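Local coordinates for protein 2-hydroxyisobutyryl-CoA synthetase (Aquincola tertiaricarbonis, PDB 6HDY) that belongs to the ANL superfamily of AMP-binding enzymes, built from a large N-terminal and a smaller C-terminal domain, at residues Arg32-Arg37 with Ala185-Ala190; Gln56-Ala61 with Arg70-Ala75; Ser408-Leu413 with Glu475-Leu480; Ser422-Ala425 with Ala430-Thr433. All coordinates share one frame; numbering follows the deposited sequence.

Contact 1 (Arg32-Arg37 with Ala185-Ala190); sequences RYWFPR and AERLRA
With chi1 at 179°, W34 holds its CG opposite the backbone N and sends the indole straight toward the segment 185-190, while R187 starts out extended and then bends at chi2 (54°), which swings its guanidinium back to the tip of that ring. The two flat groups meet edge on face: CZ2 of W34 stands 3.5 Å above the guanidinium plane of R187, displaced toward the rim, and the planes are 64° apart. The nearest pair is W34 CH2 and R187 NH2 at 3.7 Å. Because the arginine lies near the plane of the indole and not over its face, this is edge packing and not a cation-pi stack. The polar atoms of R187 are directed to other residues, NE to N149 OD1 and NH1 to Y25 O, and these bonds are consistent with a fixed orientation of the plane on which the tryptophan edge rests. Farther along the same indole edge, L188 adds a methyl contact, CD1 lying 3.8 Å from W34 CZ3. The other end of the indole is held within its own segment, where W34 CD1 sits 3.4 Å above the centre of the F35 ring. Helix 141-157 packs alongside, through R153 against W34 and W156 against L188. Just beyond the touching residues, R189 turns to positive phi, and its N bonds E186 O (3.2 Å) while A190 N bonds A185 O (3.0 Å). The tryptophan thus joins the segment leading into helix 36-40, with F35 at its N-cap, to the C-terminal turn of helix 176-187, which closes in a Schellman motif.

Contact 2 (Gln56-Ala61 with Arg70-Ala75); sequences QVCQYA and RKWEEA. With SO4 (sulfate ion), chain D.
Oxygen O3 of the sulfate is gripped twice by R70: NE gives it a hydrogen bond of 2.8 Å, and NH2 adds a weak one. NH2 of R70 also bonds O1 of the ion at 3.0 Å, with an N-H...O angle of 146°, so one edge of the guanidinium faces two sulfate oxygens. D112 forms a salt bridge to the same NH2, and S103 OG contributes another bond to the ion, which probably came from the crystallisation liquor. The contact between the two helices themselves rests on W72. With CG anti to its carbonyl carbon (chi1 -65°), the indole comes in rim first, meeting the backbone of C58: the carbonyl O of C58 lies 3.2 Å from CZ3 of W72, near the ring plane, where the aromatic C-H bonds point. The C58 sulfur approaches the same end of the ring obliquely. SG stands 3.8 Å from W72 CH2 and 4.6 Å from the centroid of the six-membered ring, at 45° to the ring normal, a Cys sulfur-aromatic contact. A61, three residues further along helix 43-64, brings its CB to 3.8 Å from W72 CH2. The six-membered ring thereby rests against the small residues C58 and A61, while the indole also meets F77 edge to face and touches W62 near the end of helix 43-64. C58, A61 and W72 are all buried, and the arrangement is that of two consecutive helices, 43-64 and 66-74, joined by a short turn and packed together through one tryptophan set against small residues.

Contact 3 (Ser408-Leu413 with Glu475-Leu480); sequences SAMDEL and EVFRAL
F477 meets M410 in a Met-aromatic contact that packs helix 474-486 of the C-terminal domain against the loop between strands 399-403 and 413-419 of its mixed sheet. Extended from the helix by chi1 of 179°, the phenyl ring of F477 reaches the methionine with its far end. CG of M410 lies 3.7 Å from F477 CZ, and SD is equally close to CE1. The sulfur sits 4.6 Å from the ring centroid, 44° off the normal, and therefore approaches obliquely. At the ring edge, near its plane, the backbone O of E412 is a looser neighbour, 4.4 Å from F477 CE1. V403 and L414, from the two strands that the loop connects, also touch F477, so the ring is buried between loop and sheet. R478 follows on the outer, solvent-facing side; its chain bends at chi2, bringing NH2 to a loose approach of 3.6 Å from OG of S408 at the start of the loop, although R474 places a like charge nearby. One turn after F477, L480 extends the apolar row over the sheet, against V403, L414 and the side chain of R416, and its backbone N bonds V476 O at 3.0 Å.

Contact 4 (Ser422-Ala425 with Ala430-Thr433); sequences SVHA and ALET
Aliphatic contacts centre on L431, which meets V423 and H424. The leucine is the central group: its CG lies opposite the carbonyl carbon, with chi1 at -81°, and both methyls reach across to the facing helix. CD2 comes 3.7 Å from CA of H424 and 4.2 Å from CG1 of V423. That valine methyl, itself opposite the backbone N, is directed to the same leucine and also passes 3.8 Å from the carbonyl O of A430.

Contacts with the imidazole form a second group. ND1 of H424 stands 3.5 Å from CD1 of L431, with CE1 of the ring slightly farther from the same methyl. The approach is oblique, and since the partner is a methyl group, this approach to the nitrogen is a van der Waals contact. Although CB of H424 points away from the segment 430-433 overall, it still lies close to the leucine.

Backbone oxygens make up the third kind. O of V423 is 3.9 Å from CB of A430 and also faces CG of L431, another contact of carbonyl with aliphatic carbon. The polar side chains turn to their own surroundings: E432 makes a salt bridge to R435, and T433 OG1 bonds A429 O. The backbone N of V423 is bonded to S420 OG.

The helices 421-425 and 428-446 follow each other closely in the chain, and the CA atoms of H424 and L431 are only 5.9 Å apart. Contacts of methyls with one another, with an imidazole and with carbonyl oxygens suggest that cohesion here, at the surface of the C-terminal domain, probably comes mainly from van der Waals attraction.

How the contacts relate
From the N terminus, contact 1 opens first and closes a loop of 147 residues, joining the start of the chain to helix 176-187 in the large N-terminal part of the fold. Contact 2 is nested inside that loop and ties helix 43-64 to the helix that follows it; the centres of the two contacts lie about 33 Å apart. Contacts 3 and 4 come later in series, in the C-terminal domain. There contact 3 brings the last helix, 474-486, back to the loop before strand 413-419, and contact 4 is nested within, linking two consecutive helices. Contacts 2 and 4, with centres about 61 Å apart, lie on opposite sides of the chain's centre.

Contact 1 (Arg32-Arg37 with Ala185-Ala190)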
loop_
_atom_site.group_PDB
_atom_site.type_symbol
_atom_site.label_atom_id
_atom_site.label_comp_id
_atom_site.label_asym_id
_atom_site.label_seq_id
_atom_site.Cartn_x
_atom_site.Cartn_y
_atom_site.Cartn_z
ATOM N N ARG A 32 25.552 -15.894 -10.717
ATOM C CA ARG A 32 24.713 -15.028 -11.545
ATOM C C ARG A 32 23.222 -15.474 -11.447
ATOM O O ARG A 32 22.289 -14.643 -11.566
ATOM C CB ARG A 32 25.181 -15.109 -13.001
ATOM C CG ARG A 32 24.326 -14.300 -13.970
ATOM C CD ARG A 32 24.822 -14.449 -15.389
ATOM N NE ARG A 32 26.177 -13.918 -15.505
ATOM C CZ ARG A 32 26.962 -14.080 -16.559
ATOM N NH1 ARG A 32 28.180 -13.555 -16.572
ATOM N NH2 ARG A 32 26.542 -14.787 -17.606
ATOM N N TYR A 33 23.029 -16.798 -11.256
ATOM C CA TYR A 33 21.722 -17.450 -11.243
ATOM C C TYR A 33 21.283 -17.874 -9.846
ATOM O O TYR A 33 22.099 -18.355 -9.054
ATOM C CB TYR A 33 21.729 -18.676 -12.178
ATOM C CG TYR A 33 22.588 -18.501 -13.412
ATOM C CD1 TYR A 33 22.123 -17.789 -14.517
ATOM C CD2 TYR A 33 23.865 -19.050 -13.482
ATOM C CE1 TYR A 33 22.913 -17.613 -15.650
ATOM C CE2 TYR A 33 24.654 -18.905 -14.623
ATOM C CZ TYR A 33 24.175 -18.184 -15.703
ATOM O OH TYR A 33 24.950 -18.035 -16.826
ATOM N N TRP A 34 19.981 -17.691 -9.554
ATOM C CA TRP A 34 19.347 -18.110 -8.310
ATOM C C TRP A 34 19.241 -19.630 -8.380
ATOM O O TRP A 34 19.645 -20.311 -7.436
ATOM C CB TRP A 34 17.966 -17.444 -8.145
ATOM C CG TRP A 34 17.226 -17.844 -6.896
ATOM C CD1 TRP A 34 16.475 -18.968 -6.714
ATOM C CD2 TRP A 34 17.071 -17.062 -5.702
ATOM N NE1 TRP A 34 15.909 -18.963 -5.457
ATOM C CE2 TRP A 34 16.253 -17.802 -4.818
ATOM C CE3 TRP A 34 17.521 -15.789 -5.301
ATOM C CZ2 TRP A 34 15.889 -17.322 -3.554
ATOM C CZ3 TRP A 34 17.182 -15.330 -4.038
ATOM C CH2 TRP A 34 16.387 -16.099 -3.176
ATOM N N PHE A 35 18.736 -20.158 -9.520
ATOM C CA PHE A 35 18.656 -21.600 -9.752
ATOM C C PHE A 35 19.459 -21.952 -11.014
ATOM O O PHE A 35 18.902 -21.934 -12.112
ATOM C CB PHE A 35 17.206 -22.102 -9.823
ATOM C CG PHE A 35 16.459 -22.133 -8.505
ATOM C CD1 PHE A 35 17.084 -22.563 -7.338
ATOM C CD2 PHE A 35 15.111 -21.781 -8.444
ATOM C CE1 PHE A 35 16.377 -22.651 -6.138
ATOM C CE2 PHE A 35 14.408 -21.851 -7.242
ATOM C CZ PHE A 35 15.045 -22.281 -6.093
ATOM N N PRO A 36 20.784 -22.250 -10.878
ATOM C CA PRO A 36 21.595 -22.563 -12.069
ATOM C C PRO A 36 20.994 -23.604 -13.020
ATOM O O PRO A 36 20.979 -23.351 -14.225
ATOM C CB PRO A 36 22.938 -23.031 -11.479
ATOM C CG PRO A 36 23.012 -22.346 -10.134
ATOM C CD PRO A 36 21.598 -22.288 -9.639
ATOM N N ARG A 37 20.484 -24.748 -12.494
ATOM C CA ARG A 37 19.914 -25.812 -13.330
ATOM C C ARG A 37 18.697 -25.370 -14.091
ATOM O O ARG A 37 18.770 -25.325 -15.312
ATOM C CB ARG A 37 19.640 -27.116 -12.549
ATOM C CG ARG A 37 19.110 -28.281 -13.410
ATOM C CD ARG A 37 20.126 -28.757 -14.448
ATOM N NE ARG A 37 19.617 -29.842 -15.290
ATOM C CZ ARG A 37 20.126 -30.170 -16.478
ATOM N NH1 ARG A 37 19.613 -31.183 -17.171
ATOM N NH2 ARG A 37 21.136 -29.475 -16.991
ATOM N N ALA A 185 11.236 -8.684 -2.943
ATOM C CA ALA A 185 12.221 -7.941 -2.144
ATOM C C ALA A 185 12.364 -8.548 -0.744
ATOM O O ALA A 185 13.484 -8.768 -0.283
ATOM C CB ALA A 185 11.826 -6.467 -2.061
ATOM N N GLU A 186 11.233 -8.868 -0.094
ATOM C CA GLU A 186 11.181 -9.514 1.230
ATOM C C GLU A 186 11.919 -10.862 1.201
ATOM O O GLU A 186 12.792 -11.102 2.050
ATOM C CB GLU A 186 9.716 -9.724 1.681
ATOM C CG GLU A 186 8.970 -8.445 2.104
ATOM C CD GLU A 186 7.482 -8.564 2.412
ATOM O OE1 GLU A 186 6.870 -9.603 2.090
ATOM O OE2 GLU A 186 6.917 -7.610 2.983
ATOM N N ARG A 187 11.578 -11.741 0.230
ATOM C CA ARG A 187 12.201 -13.065 0.095
ATOM C C ARG A 187 13.704 -12.966 -0.301
ATOM O O ARG A 187 14.528 -13.777 0.150
ATOM C CB ARG A 187 11.408 -13.946 -0.900
ATOM C CG ARG A 187 11.974 -15.365 -1.125
ATOM C CD ARG A 187 12.166 -16.161 0.171
ATOM N NE ARG A 187 12.851 -17.436 -0.070
ATOM C CZ ARG A 187 14.170 -17.613 -0.055
ATOM N NH1 ARG A 187 14.686 -18.803 -0.308
ATOM N NH2 ARG A 187 14.982 -16.594 0.191
ATOM N N LEU A 188 14.057 -11.936 -1.085
ATOM C CA LEU A 188 15.449 -11.701 -1.503
ATOM C C LEU A 188 16.336 -11.259 -0.316
ATOM O O LEU A 188 17.561 -11.210 -0.443
ATOM C CB LEU A 188 15.470 -10.634 -2.630
ATOM C CG LEU A 188 16.823 -10.290 -3.309
ATOM C CD1 LEU A 188 17.598 -11.562 -3.749
ATOM C CD2 LEU A 188 16.598 -9.330 -4.455
ATOM N N ARG A 189 15.703 -10.940 0.839
ATOM C CA ARG A 189 16.354 -10.418 2.036
ATOM C C ARG A 189 16.928 -9.023 1.728
ATOM O O ARG A 189 17.952 -8.611 2.270
ATOM C CB ARG A 189 17.389 -11.394 2.673
ATOM C CG ARG A 189 16.924 -12.852 2.799
ATOM C CD ARG A 189 15.923 -13.082 3.914
ATOM N NE ARG A 189 15.206 -14.354 3.770
ATOM C CZ ARG A 189 13.878 -14.472 3.703
ATOM N NH1 ARG A 189 13.317 -15.668 3.593
ATOM N NH2 ARG A 189 13.100 -13.392 3.780
ATOM N N ALA A 190 16.246 -8.288 0.841
ATOM C CA ALA A 190 16.625 -6.917 0.527
ATOM C C ALA A 190 15.986 -6.065 1.636
ATOM O O ALA A 190 15.190 -6.589 2.407
ATOM C CB ALA A 190 16.055 -6.525 -0.847
#

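Contact 2 (Gln56-Ala61 with Arg70-Ala75)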
loop_
_atom_site.group_PDB
_atom_site.type_symbol
_atom_site.label_atom_id
_atom_site.label_comp_id
_atom_site.label_asym_id
_atom_site.label_seq_id
_atom_site.Cartn_x
_atom_site.Cartn_y
_atom_site.Cartn_z
ATOM N N GLN A 56 0.334 -32.570 -14.528
ATOM C CA GLN A 56 0.029 -32.473 -13.099
ATOM C C GLN A 56 -0.991 -31.345 -12.859
ATOM O O GLN A 56 -1.999 -31.585 -12.217
ATOM C CB GLN A 56 1.307 -32.196 -12.276
ATOM C CG GLN A 56 2.317 -33.317 -12.192
ATOM C CD GLN A 56 3.483 -32.965 -11.283
ATOM O OE1 GLN A 56 4.549 -32.534 -11.753
ATOM N NE2 GLN A 56 3.324 -33.188 -9.964
ATOM N N VAL A 57 -0.735 -30.133 -13.413
ATOM C CA VAL A 57 -1.578 -28.930 -13.280
ATOM C C VAL A 57 -3.000 -29.175 -13.830
ATOM O O VAL A 57 -3.987 -28.874 -13.150
ATOM C CB VAL A 57 -0.881 -27.677 -13.900
ATOM C CG1 VAL A 57 -1.820 -26.464 -13.955
ATOM C CG2 VAL A 57 0.391 -27.328 -13.121
ATOM N N CYS A 58 -3.089 -29.738 -15.042
ATOM C CA CYS A 58 -4.354 -30.047 -15.702
ATOM C C CYS A 58 -5.167 -31.083 -14.938
ATOM O O CYS A 58 -6.392 -30.991 -14.914
ATOM C CB CYS A 58 -4.120 -30.458 -17.153
ATOM S SG CYS A 58 -3.772 -29.067 -18.255
ATOM N N GLN A 59 -4.488 -32.050 -14.293
ATOM C CA GLN A 59 -5.135 -33.071 -13.469
ATOM C C GLN A 59 -5.630 -32.384 -12.200
ATOM O O GLN A 59 -6.756 -32.624 -11.759
ATOM C CB GLN A 59 -4.146 -34.190 -13.113
ATOM C CG GLN A 59 -3.924 -35.203 -14.233
ATOM C CD GLN A 59 -2.586 -35.918 -14.164
ATOM O OE1 GLN A 59 -1.987 -36.098 -13.094
ATOM N NE2 GLN A 59 -2.103 -36.382 -15.313
ATOM N N TYR A 60 -4.804 -31.477 -11.649
ATOM C CA TYR A 60 -5.158 -30.722 -10.451
ATOM C C TYR A 60 -6.401 -29.858 -10.711
ATOM O O TYR A 60 -7.308 -29.876 -9.900
ATOM C CB TYR A 60 -3.953 -29.914 -9.918
ATOM C CG TYR A 60 -4.322 -28.970 -8.784
ATOM C CD1 TYR A 60 -4.409 -29.425 -7.467
ATOM C CD2 TYR A 60 -4.613 -27.627 -9.032
ATOM C CE1 TYR A 60 -4.745 -28.561 -6.428
ATOM C CE2 TYR A 60 -4.982 -26.767 -8.003
ATOM C CZ TYR A 60 -5.047 -27.238 -6.703
ATOM O OH TYR A 60 -5.445 -26.387 -5.702
ATOM N N ALA A 61 -6.460 -29.152 -11.859
ATOM C CA ALA A 61 -7.584 -28.276 -12.221
ATOM C C ALA A 61 -8.856 -29.069 -12.502
ATOM O O ALA A 61 -9.932 -28.669 -12.087
ATOM C CB ALA A 61 -7.215 -27.414 -13.411
ATOM N N ARG A 70 -15.809 -27.958 -16.877
ATOM C CA ARG A 70 -16.871 -27.555 -17.815
ATOM C C ARG A 70 -16.326 -27.062 -19.148
ATOM O O ARG A 70 -16.834 -27.464 -20.197
ATOM C CB ARG A 70 -17.765 -26.465 -17.210
ATOM C CG ARG A 70 -18.925 -27.000 -16.382
ATOM C CD ARG A 70 -19.830 -25.870 -15.911
ATOM N NE ARG A 70 -19.117 -24.896 -15.075
ATOM C CZ ARG A 70 -19.025 -24.968 -13.750
ATOM N NH1 ARG A 70 -19.607 -25.964 -13.089
ATOM N NH2 ARG A 70 -18.352 -24.047 -13.075
ATOM N N LYS A 71 -15.307 -26.187 -19.103
ATOM C CA LYS A 71 -14.692 -25.570 -20.279
ATOM C C LYS A 71 -14.014 -26.601 -21.151
ATOM O O LYS A 71 -14.206 -26.591 -22.367
ATOM C CB LYS A 71 -13.697 -24.456 -19.881
ATOM C CG LYS A 71 -13.342 -23.545 -21.045
ATOM C CD LYS A 71 -12.155 -22.633 -20.758
ATOM C CE LYS A 71 -12.219 -21.326 -21.525
ATOM N NZ LYS A 71 -12.680 -21.500 -22.939
ATOM N N TRP A 72 -13.224 -27.490 -20.527
ATOM C CA TRP A 72 -12.495 -28.544 -21.229
ATOM C C TRP A 72 -13.405 -29.561 -21.847
ATOM O O TRP A 72 -13.162 -29.941 -22.995
ATOM C CB TRP A 72 -11.439 -29.194 -20.339
ATOM C CG TRP A 72 -10.343 -28.246 -19.950
ATOM C CD1 TRP A 72 -10.090 -27.010 -20.478
ATOM C CD2 TRP A 72 -9.379 -28.445 -18.914
ATOM N NE1 TRP A 72 -9.000 -26.453 -19.867
ATOM C CE2 TRP A 72 -8.557 -27.301 -18.883
ATOM C CE3 TRP A 72 -9.123 -29.488 -18.010
ATOM C CZ2 TRP A 72 -7.477 -27.182 -18.000
ATOM C CZ3 TRP A 72 -8.083 -29.348 -17.106
ATOM C CH2 TRP A 72 -7.264 -28.217 -17.116
ATOM N N GLU A 73 -14.477 -29.962 -21.132
ATOM C CA GLU A 73 -15.468 -30.926 -21.647
ATOM C C GLU A 73 -16.149 -30.372 -22.915
ATOM O O GLU A 73 -16.336 -31.113 -23.883
ATOM C CB GLU A 73 -16.517 -31.265 -20.576
ATOM C CG GLU A 73 -16.067 -32.281 -19.532
ATOM C CD GLU A 73 -16.999 -32.468 -18.345
ATOM O OE1 GLU A 73 -16.718 -33.352 -17.502
ATOM O OE2 GLU A 73 -18.008 -31.731 -18.252
ATOM N N GLU A 74 -16.458 -29.058 -22.913
ATOM C CA GLU A 74 -17.071 -28.311 -24.013
ATOM C C GLU A 74 -16.164 -28.296 -25.267
ATOM O O GLU A 74 -16.682 -28.429 -26.383
ATOM C CB GLU A 74 -17.431 -26.878 -23.542
ATOM C CG GLU A 74 -18.124 -25.978 -24.563
ATOM C CD GLU A 74 -19.375 -26.533 -25.221
ATOM O OE1 GLU A 74 -20.443 -26.541 -24.566
ATOM O OE2 GLU A 74 -19.284 -26.958 -26.397
ATOM N N ALA A 75 -14.823 -28.191 -25.078
ATOM C CA ALA A 75 -13.839 -28.199 -26.173
ATOM C C ALA A 75 -13.328 -29.605 -26.546
ATOM O O ALA A 75 -12.460 -29.737 -27.419
ATOM C CB ALA A 75 -12.672 -27.286 -25.843
HETATM S S SO4 D . -18.431 -20.950 -15.117
HETATM O O1 SO4 D . -17.792 -21.217 -13.806
HETATM O O2 SO4 D . -19.767 -20.358 -14.938
HETATM O O3 SO4 D . -18.542 -22.228 -15.848
HETATM O O4 SO4 D . -17.639 -20.014 -15.940
#

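Contact 3 (Ser408-Leu413 with Glu475-Leu480)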
loop_
_atom_site.group_PDB
_atom_site.type_symbol
_atom_site.label_atom_id
_atom_site.label_comp_id
_atom_site.label_asym_id
_atom_site.label_seq_id
_atom_site.Cartn_x
_atom_site.Cartn_y
_atom_site.Cartn_z
ATOM N N SER A 408 -15.780 6.082 -36.954
ATOM C CA SER A 408 -15.627 6.368 -38.386
ATOM C C SER A 408 -14.163 6.167 -38.799
ATOM O O SER A 408 -13.284 6.157 -37.926
ATOM C CB SER A 408 -16.103 7.782 -38.713
ATOM O OG SER A 408 -15.598 8.751 -37.807
ATOM N N ALA A 409 -13.898 5.972 -40.115
ATOM C CA ALA A 409 -12.530 5.774 -40.613
ATOM C C ALA A 409 -11.694 7.061 -40.520
ATOM O O ALA A 409 -12.209 8.154 -40.788
ATOM C CB ALA A 409 -12.548 5.250 -42.039
ATOM N N MET A 410 -10.417 6.932 -40.095
ATOM C CA MET A 410 -9.524 8.079 -39.955
ATOM C C MET A 410 -8.554 8.210 -41.113
ATOM O O MET A 410 -7.881 7.237 -41.474
ATOM C CB MET A 410 -8.758 8.030 -38.639
ATOM C CG MET A 410 -9.621 8.269 -37.433
ATOM S SD MET A 410 -8.676 8.046 -35.921
ATOM C CE MET A 410 -8.392 6.286 -35.958
ATOM N N ASP A 411 -8.477 9.430 -41.683
ATOM C CA ASP A 411 -7.586 9.755 -42.796
ATOM C C ASP A 411 -6.210 10.214 -42.293
ATOM O O ASP A 411 -5.189 9.949 -42.943
ATOM C CB ASP A 411 -8.223 10.821 -43.697
ATOM C CG ASP A 411 -9.421 10.321 -44.494
ATOM O OD1 ASP A 411 -9.330 9.215 -45.079
ATOM O OD2 ASP A 411 -10.433 11.057 -44.574
ATOM N N GLU A 412 -6.191 10.900 -41.128
ATOM C CA GLU A 412 -4.966 11.431 -40.523
ATOM C C GLU A 412 -4.905 11.137 -39.025
ATOM O O GLU A 412 -5.924 10.872 -38.385
ATOM C CB GLU A 412 -4.818 12.964 -40.751
ATOM C CG GLU A 412 -5.387 13.528 -42.054
ATOM C CD GLU A 412 -6.520 14.520 -41.860
ATOM O OE1 GLU A 412 -7.603 14.115 -41.375
ATOM O OE2 GLU A 412 -6.312 15.714 -42.178
ATOM N N LEU A 413 -3.696 11.243 -38.469
ATOM C CA LEU A 413 -3.402 11.070 -37.065
ATOM C C LEU A 413 -3.393 12.437 -36.370
ATOM O O LEU A 413 -2.627 13.303 -36.764
ATOM C CB LEU A 413 -2.044 10.364 -36.909
ATOM C CG LEU A 413 -1.504 10.193 -35.468
ATOM C CD1 LEU A 413 -2.444 9.355 -34.606
ATOM C CD2 LEU A 413 -0.125 9.581 -35.481
ATOM N N GLU A 475 -16.526 13.257 -30.683
ATOM C CA GLU A 475 -16.750 14.701 -30.580
ATOM C C GLU A 475 -15.429 15.456 -30.388
ATOM O O GLU A 475 -15.248 16.516 -30.988
ATOM C CB GLU A 475 -17.732 15.028 -29.451
ATOM C CG GLU A 475 -19.170 14.639 -29.761
ATOM C CD GLU A 475 -20.162 14.985 -28.671
ATOM O OE1 GLU A 475 -19.935 14.590 -27.502
ATOM O OE2 GLU A 475 -21.185 15.631 -28.993
ATOM N N VAL A 476 -14.504 14.894 -29.573
ATOM C CA VAL A 476 -13.183 15.472 -29.301
ATOM C C VAL A 476 -12.348 15.461 -30.599
ATOM O O VAL A 476 -11.689 16.458 -30.917
ATOM C CB VAL A 476 -12.471 14.776 -28.092
ATOM C CG1 VAL A 476 -11.054 15.294 -27.900
ATOM C CG2 VAL A 476 -13.270 14.972 -26.808
ATOM N N PHE A 477 -12.403 14.329 -31.344
ATOM C CA PHE A 477 -11.710 14.127 -32.624
ATOM C C PHE A 477 -12.161 15.158 -33.667
ATOM O O PHE A 477 -11.317 15.802 -34.306
ATOM C CB PHE A 477 -11.925 12.686 -33.151
ATOM C CG PHE A 477 -11.271 12.404 -34.488
ATOM C CD1 PHE A 477 -9.947 11.977 -34.558
ATOM C CD2 PHE A 477 -11.977 12.567 -35.676
ATOM C CE1 PHE A 477 -9.338 11.727 -35.794
ATOM C CE2 PHE A 477 -11.359 12.330 -36.910
ATOM C CZ PHE A 477 -10.041 11.916 -36.958
ATOM N N ARG A 478 -13.496 15.291 -33.843
ATOM C CA ARG A 478 -14.078 16.216 -34.803
ATOM C C ARG A 478 -13.768 17.658 -34.439
ATOM O O ARG A 478 -13.320 18.398 -35.310
ATOM C CB ARG A 478 -15.573 15.953 -35.015
ATOM C CG ARG A 478 -15.803 14.586 -35.647
ATOM C CD ARG A 478 -16.893 14.594 -36.673
ATOM N NE ARG A 478 -16.898 13.355 -37.449
ATOM C CZ ARG A 478 -17.951 12.556 -37.577
ATOM N NH1 ARG A 478 -19.099 12.858 -36.980
ATOM N NH2 ARG A 478 -17.871 11.455 -38.312
ATOM N N ALA A 479 -13.876 18.017 -33.136
ATOM C CA ALA A 479 -13.554 19.359 -32.635
ATOM C C ALA A 479 -12.102 19.727 -32.905
ATOM O O ALA A 479 -11.836 20.844 -33.346
ATOM C CB ALA A 479 -13.845 19.456 -31.147
ATOM N N LEU A 480 -11.173 18.774 -32.685
ATOM C CA LEU A 480 -9.743 18.974 -32.902
ATOM C C LEU A 480 -9.403 19.118 -34.392
ATOM O O LEU A 480 -8.709 20.072 -34.749
ATOM C CB LEU A 480 -8.893 17.899 -32.205
ATOM C CG LEU A 480 -7.351 18.047 -32.287
ATOM C CD1 LEU A 480 -6.866 19.428 -31.795
ATOM C CD2 LEU A 480 -6.673 16.957 -31.519
#

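Contact 4 (Ser422-Ala425 with Ala430-Thr433)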
loop_
_atom_site.group_PDB
_atom_site.type_symbol
_atom_site.label_atom_id
_atom_site.label_comp_id
_atom_site.label_asym_id
_atom_site.label_seq_id
_atom_site.Cartn_x
_atom_site.Cartn_y
_atom_site.Cartn_z
ATOM N N SER A 422 12.635 24.766 -22.928
ATOM C CA SER A 422 13.714 25.440 -23.672
ATOM C C SER A 422 13.289 25.742 -25.115
ATOM O O SER A 422 13.661 26.801 -25.643
ATOM C CB SER A 422 15.020 24.649 -23.620
ATOM O OG SER A 422 14.957 23.455 -24.381
ATOM N N VAL A 423 12.486 24.827 -25.736
ATOM C CA VAL A 423 11.933 25.045 -27.089
ATOM C C VAL A 423 10.914 26.204 -26.980
ATOM O O VAL A 423 10.927 27.106 -27.810
ATOM C CB VAL A 423 11.354 23.747 -27.736
ATOM C CG1 VAL A 423 10.431 24.060 -28.922
ATOM C CG2 VAL A 423 12.484 22.821 -28.183
ATOM N N HIS A 424 10.090 26.207 -25.905
ATOM C CA HIS A 424 9.119 27.274 -25.624
ATOM C C HIS A 424 9.814 28.655 -25.428
ATOM O O HIS A 424 9.425 29.633 -26.088
ATOM C CB HIS A 424 8.200 26.913 -24.429
ATOM C CG HIS A 424 7.050 27.861 -24.291
ATOM N ND1 HIS A 424 5.895 27.722 -25.068
ATOM C CD2 HIS A 424 6.943 28.988 -23.550
ATOM C CE1 HIS A 424 5.125 28.755 -24.752
ATOM N NE2 HIS A 424 5.716 29.547 -23.843
ATOM N N ALA A 425 10.846 28.717 -24.539
ATOM C CA ALA A 425 11.651 29.918 -24.235
ATOM C C ALA A 425 12.381 30.500 -25.454
ATOM O O ALA A 425 12.638 31.721 -25.506
ATOM C CB ALA A 425 12.640 29.626 -23.108
ATOM N N ALA A 430 10.631 28.945 -33.072
ATOM C CA ALA A 430 11.222 27.704 -32.586
ATOM C C ALA A 430 10.146 26.666 -32.235
ATOM O O ALA A 430 10.345 25.474 -32.494
ATOM C CB ALA A 430 12.101 27.975 -31.381
ATOM N N LEU A 431 9.013 27.122 -31.640
ATOM C CA LEU A 431 7.867 26.282 -31.295
ATOM C C LEU A 431 7.280 25.711 -32.586
ATOM O O LEU A 431 7.138 24.496 -32.701
ATOM C CB LEU A 431 6.801 27.089 -30.519
ATOM C CG LEU A 431 7.054 27.293 -29.029
ATOM C CD1 LEU A 431 6.272 28.481 -28.500
ATOM C CD2 LEU A 431 6.750 26.025 -28.233
ATOM N N GLU A 432 7.014 26.576 -33.574
ATOM C CA GLU A 432 6.520 26.196 -34.896
ATOM C C GLU A 432 7.449 25.187 -35.620
ATOM O O GLU A 432 6.951 24.219 -36.191
ATOM C CB GLU A 432 6.230 27.438 -35.751
ATOM C CG GLU A 432 5.545 27.150 -37.087
ATOM C CD GLU A 432 4.364 26.184 -37.115
ATOM O OE1 GLU A 432 3.541 26.206 -36.173
ATOM O OE2 GLU A 432 4.233 25.445 -38.114
ATOM N N THR A 433 8.774 25.384 -35.543
ATOM C CA THR A 433 9.796 24.493 -36.113
ATOM C C THR A 433 9.708 23.094 -35.460
ATOM O O THR A 433 9.940 22.084 -36.135
ATOM C CB THR A 433 11.192 25.132 -35.947
ATOM O OG1 THR A 433 11.224 26.377 -36.661
ATOM C CG2 THR A 433 12.333 24.225 -36.422
#